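Local coordinates for hypothetical protein SA2161 (Staphylococcus aureus, PDB 1Y7R) that is of unknown function but is probably a GNAT-type acetyltransferase, moving an acetyl group from acetyl-coenzyme A to an unidentified acceptor, at residues M1-C15 against A31-Y45. The protein carries 4 engineered substitutions. Residues are numbered along the deposited sequence; the frame is centred on the assembly and turned at random.
Sequences MVKVTYDIPTCEDYC and AEKGLPNALFTVTLY
The N-terminal edge of the GNAT sheet is built here, where strand 3-5 pairs antiparallel with strand 40-45, V4 facing L44 between two hydrogen-bonded pairs. K3 and Y45 exchange both backbone bonds (K3 N to Y45 O 2.8 Å), as do T5 and T43 (T43 N to T5 O 2.9 Å, N-H...O 165°). On the face carrying V4 and L44, V4 CG2 lies alongside L44 CD2, and V4 CG1 meets V42 CG2. Farther along, F40 turns its edge to the face of Y6 in a T-shaped stack, CE1 of F40 standing 3.5 Å above the centre of the Y6 ring plane; the Y6 hydroxyl is held by H87 and F40 stacks on Y91. As pairing ends, water 1 bridges Y6 O and, weakly, T41 N.

On the face carrying T43, the P9 ring lies against T41 CG2 and T43 CG2, and helix 11-20 follows, with Y14 on M53. L35 CD2 touches both P9 CG and the Y14 ring, 3.5 Å from Y14 CD1. A chi1 of 171°, CG anti to the backbone N, lays the Y14 ring beside L35 and A31; its hydroxyl bonds D68. C11 SG packs 3.4 Å from E32 CG. Y45 OH is gripped by water 2, shared with T43 OG1, and water 3, shared with D13 OD1, while T10 OG1 N-caps helix 11-20 through D13 N. A first strand followed by two helices and the next strand is the opening of the GNAT fold.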
# COMPACT_ATOMS: atom_id res chain seq x y z
N MSE A 1 -29.96 5.42 -11.80
CA MSE A 1 -28.62 5.96 -11.43
C MSE A 1 -28.12 5.33 -10.14
O MSE A 1 -28.88 5.08 -9.21
CB MSE A 1 -28.66 7.47 -11.27
CG MSE A 1 -28.72 8.16 -12.59
SE MSE A 1 -29.31 10.00 -12.46
CE MSE A 1 -27.67 10.77 -11.71
N VAL A 2 -26.82 5.10 -10.09
CA VAL A 2 -26.26 4.45 -8.94
C VAL A 2 -26.16 5.45 -7.78
O VAL A 2 -26.07 6.66 -8.00
CB VAL A 2 -24.90 3.83 -9.31
CG1 VAL A 2 -24.09 3.55 -8.10
CG2 VAL A 2 -25.12 2.54 -10.15
N LYS A 3 -26.22 4.94 -6.56
CA LYS A 3 -26.08 5.71 -5.34
C LYS A 3 -24.62 5.59 -4.90
O LYS A 3 -24.11 4.48 -4.87
CB LYS A 3 -26.89 5.05 -4.22
CG LYS A 3 -28.42 5.05 -4.32
CD LYS A 3 -28.96 4.51 -2.99
CE LYS A 3 -29.23 3.03 -2.99
NZ LYS A 3 -30.70 2.70 -3.08
N VAL A 4 -23.97 6.69 -4.53
CA VAL A 4 -22.58 6.65 -4.09
C VAL A 4 -22.54 6.88 -2.60
O VAL A 4 -23.10 7.85 -2.08
CB VAL A 4 -21.75 7.78 -4.71
CG1 VAL A 4 -20.29 7.68 -4.26
CG2 VAL A 4 -21.82 7.70 -6.24
N THR A 5 -21.76 6.05 -1.91
CA THR A 5 -21.71 6.06 -0.49
C THR A 5 -20.24 5.93 -0.05
O THR A 5 -19.48 5.28 -0.75
CB THR A 5 -22.57 4.86 -0.06
OG1 THR A 5 -23.95 5.21 0.04
CG2 THR A 5 -22.08 4.22 1.10
N TYR A 6 -19.85 6.58 1.05
CA TYR A 6 -18.52 6.29 1.66
C TYR A 6 -18.62 5.41 2.92
O TYR A 6 -17.72 5.44 3.79
CB TYR A 6 -17.75 7.58 2.00
CG TYR A 6 -17.50 8.52 0.82
CD1 TYR A 6 -17.52 8.06 -0.51
CD2 TYR A 6 -17.27 9.88 1.05
CE1 TYR A 6 -17.29 8.94 -1.58
CE2 TYR A 6 -17.03 10.77 -0.03
CZ TYR A 6 -17.03 10.29 -1.32
OH TYR A 6 -16.81 11.17 -2.35
N ASP A 7 -19.72 4.64 3.03
CA ASP A 7 -20.00 3.81 4.23
C ASP A 7 -19.11 2.58 4.24
O ASP A 7 -18.67 2.14 3.19
CB ASP A 7 -21.43 3.24 4.26
CG ASP A 7 -22.53 4.28 4.20
OD1 ASP A 7 -23.70 3.81 4.02
OD2 ASP A 7 -22.30 5.50 4.33
N ILE A 8 -18.89 2.01 5.42
CA ILE A 8 -18.25 0.69 5.57
C ILE A 8 -19.17 -0.37 4.92
O ILE A 8 -20.38 -0.39 5.20
CB ILE A 8 -18.01 0.38 7.08
CG1 ILE A 8 -17.08 -0.84 7.26
CG2 ILE A 8 -19.37 0.20 7.84
CD1 ILE A 8 -16.51 -0.97 8.68
N PRO A 9 -18.62 -1.21 4.01
CA PRO A 9 -19.40 -2.29 3.40
C PRO A 9 -19.67 -3.41 4.42
O PRO A 9 -18.95 -3.52 5.40
CB PRO A 9 -18.47 -2.82 2.29
CG PRO A 9 -17.33 -1.90 2.23
CD PRO A 9 -17.22 -1.19 3.53
N THR A 10 -20.70 -4.24 4.22
CA THR A 10 -20.79 -5.45 5.05
C THR A 10 -19.76 -6.48 4.60
O THR A 10 -19.28 -6.42 3.48
CB THR A 10 -22.18 -6.10 5.02
OG1 THR A 10 -22.43 -6.65 3.71
CG2 THR A 10 -23.25 -5.09 5.40
N CYS A 11 -19.44 -7.45 5.47
CA CYS A 11 -18.47 -8.47 5.12
C CYS A 11 -18.99 -9.27 3.96
O CYS A 11 -18.25 -9.54 3.01
CB CYS A 11 -18.18 -9.41 6.29
SG CYS A 11 -17.15 -8.64 7.55
N GLU A 12 -20.28 -9.63 4.01
CA GLU A 12 -20.86 -10.39 2.91
C GLU A 12 -20.76 -9.64 1.59
O GLU A 12 -20.35 -10.23 0.60
CB GLU A 12 -22.32 -10.77 3.19
CG GLU A 12 -22.98 -11.44 1.96
CD GLU A 12 -24.24 -12.19 2.29
OE1 GLU A 12 -24.78 -12.00 3.40
OE2 GLU A 12 -24.70 -12.97 1.43
N ASP A 13 -21.14 -8.36 1.57
CA ASP A 13 -21.16 -7.57 0.32
C ASP A 13 -19.73 -7.45 -0.25
O ASP A 13 -19.51 -7.59 -1.46
CB ASP A 13 -21.75 -6.17 0.55
CG ASP A 13 -23.27 -6.16 0.55
OD1 ASP A 13 -23.83 -5.07 0.83
OD2 ASP A 13 -23.90 -7.20 0.24
N TYR A 14 -18.77 -7.20 0.64
CA TYR A 14 -17.37 -7.08 0.26
C TYR A 14 -16.88 -8.36 -0.38
O TYR A 14 -16.34 -8.35 -1.49
CB TYR A 14 -16.51 -6.71 1.48
CG TYR A 14 -15.02 -6.79 1.23
CD1 TYR A 14 -14.35 -5.71 0.69
CD2 TYR A 14 -14.27 -7.93 1.56
CE1 TYR A 14 -12.98 -5.73 0.47
CE2 TYR A 14 -12.89 -7.97 1.33
CZ TYR A 14 -12.26 -6.87 0.77
OH TYR A 14 -10.89 -6.89 0.53
N CYS A 15 -17.05 -9.48 0.33
CA CYS A 15 -16.54 -10.74 -0.16
C CYS A 15 -17.23 -11.08 -1.49
O CYS A 15 -16.59 -11.56 -2.44
CB CYS A 15 -16.81 -11.83 0.88
SG CYS A 15 -15.74 -11.64 2.33
N ALA A 31 -11.95 -10.08 6.06
CA ALA A 31 -12.83 -8.95 5.80
C ALA A 31 -13.26 -8.27 7.10
O ALA A 31 -13.26 -7.04 7.21
CB ALA A 31 -14.02 -9.41 4.97
N GLU A 32 -13.60 -9.07 8.10
CA GLU A 32 -14.04 -8.55 9.40
C GLU A 32 -12.93 -7.71 10.01
O GLU A 32 -13.17 -6.62 10.52
CB GLU A 32 -14.35 -9.70 10.34
CG GLU A 32 -15.69 -10.35 10.13
CD GLU A 32 -16.01 -11.39 11.19
OE1 GLU A 32 -15.09 -12.11 11.65
OE2 GLU A 32 -17.20 -11.50 11.58
N LYS A 33 -11.70 -8.23 9.97
CA LYS A 33 -10.58 -7.52 10.53
C LYS A 33 -10.18 -6.28 9.72
O LYS A 33 -9.70 -5.32 10.31
CB LYS A 33 -9.39 -8.46 10.62
CG LYS A 33 -9.64 -9.73 11.40
CD LYS A 33 -8.42 -10.62 11.37
CE LYS A 33 -7.18 -9.82 11.73
NZ LYS A 33 -7.41 -8.98 12.94
N GLY A 34 -10.37 -6.31 8.40
CA GLY A 34 -9.81 -5.29 7.49
C GLY A 34 -10.75 -4.14 7.16
O GLY A 34 -10.33 -2.98 7.02
N LEU A 35 -12.04 -4.43 7.04
CA LEU A 35 -12.97 -3.43 6.48
C LEU A 35 -13.05 -2.08 7.23
O LEU A 35 -13.18 -1.05 6.57
CB LEU A 35 -14.38 -4.01 6.31
CG LEU A 35 -14.57 -4.92 5.09
CD1 LEU A 35 -15.87 -5.67 5.21
CD2 LEU A 35 -14.52 -4.10 3.80
N PRO A 36 -13.02 -2.09 8.58
CA PRO A 36 -13.09 -0.80 9.29
C PRO A 36 -11.89 0.12 9.17
O PRO A 36 -11.97 1.29 9.57
CB PRO A 36 -13.23 -1.23 10.76
CG PRO A 36 -13.76 -2.61 10.72
CD PRO A 36 -13.04 -3.21 9.54
N ASN A 37 -10.79 -0.39 8.61
CA ASN A 37 -9.48 0.20 8.76
C ASN A 37 -8.87 0.79 7.50
O ASN A 37 -7.69 1.14 7.49
CB ASN A 37 -8.52 -0.83 9.38
CG ASN A 37 -8.97 -1.32 10.75
OD1 ASN A 37 -9.05 -2.53 11.02
ND2 ASN A 37 -9.32 -0.38 11.60
N ALA A 38 -9.66 0.96 6.45
CA ALA A 38 -9.18 1.71 5.28
C ALA A 38 -9.29 3.20 5.61
O ALA A 38 -10.20 3.60 6.36
CB ALA A 38 -10.03 1.39 4.08
N LEU A 39 -8.41 4.02 5.05
CA LEU A 39 -8.56 5.47 5.22
C LEU A 39 -9.84 5.99 4.55
O LEU A 39 -10.48 6.95 5.04
CB LEU A 39 -7.38 6.20 4.62
CG LEU A 39 -6.07 6.02 5.39
CD1 LEU A 39 -4.93 6.67 4.59
CD2 LEU A 39 -6.18 6.57 6.82
N PHE A 40 -10.21 5.36 3.43
CA PHE A 40 -11.35 5.82 2.64
C PHE A 40 -11.91 4.65 1.86
O PHE A 40 -11.16 3.82 1.34
CB PHE A 40 -10.86 6.91 1.68
CG PHE A 40 -11.89 7.38 0.69
CD1 PHE A 40 -12.83 8.36 1.06
CD2 PHE A 40 -11.90 6.88 -0.62
CE1 PHE A 40 -13.79 8.83 0.13
CE2 PHE A 40 -12.86 7.35 -1.55
CZ PHE A 40 -13.80 8.34 -1.16
N THR A 41 -13.24 4.58 1.79
CA THR A 41 -13.93 3.53 1.04
C THR A 41 -15.07 4.15 0.27
O THR A 41 -15.85 4.91 0.86
CB THR A 41 -14.52 2.43 1.98
OG1 THR A 41 -13.48 1.87 2.80
CG2 THR A 41 -15.13 1.29 1.17
N VAL A 42 -15.18 3.85 -1.01
CA VAL A 42 -16.35 4.28 -1.81
C VAL A 42 -17.08 3.04 -2.30
O VAL A 42 -16.45 2.06 -2.70
CB VAL A 42 -15.93 5.05 -3.17
CG1 VAL A 42 -14.86 4.35 -4.00
CG2 VAL A 42 -17.19 5.44 -4.03
N THR A 43 -18.40 3.09 -2.23
CA THR A 43 -19.26 2.00 -2.68
C THR A 43 -20.37 2.56 -3.56
O THR A 43 -20.85 3.68 -3.35
CB THR A 43 -19.88 1.19 -1.50
OG1 THR A 43 -20.28 2.10 -0.46
CG2 THR A 43 -18.82 0.17 -0.93
N LEU A 44 -20.71 1.78 -4.59
CA LEU A 44 -21.75 2.13 -5.56
C LEU A 44 -22.85 1.09 -5.49
O LEU A 44 -22.58 -0.12 -5.51
CB LEU A 44 -21.19 2.10 -6.98
CG LEU A 44 -19.96 2.99 -7.25
CD1 LEU A 44 -19.57 2.79 -8.70
CD2 LEU A 44 -20.18 4.44 -6.99
N TYR A 45 -24.08 1.57 -5.45
CA TYR A 45 -25.23 0.68 -5.35
C TYR A 45 -26.22 0.96 -6.50
O TYR A 45 -26.49 2.13 -6.82
CB TYR A 45 -25.96 0.87 -4.03
CG TYR A 45 -25.22 0.43 -2.80
CD1 TYR A 45 -25.34 -0.89 -2.34
CD2 TYR A 45 -24.45 1.32 -2.06
CE1 TYR A 45 -24.68 -1.32 -1.20
CE2 TYR A 45 -23.79 0.89 -0.90
CZ TYR A 45 -23.91 -0.42 -0.48
OH TYR A 45 -23.24 -0.84 0.67
O HOH W 1 -14.90 5.11 3.99
O HOH W 2 -21.29 0.62 1.61
O HOH W 3 -23.10 -3.03 2.23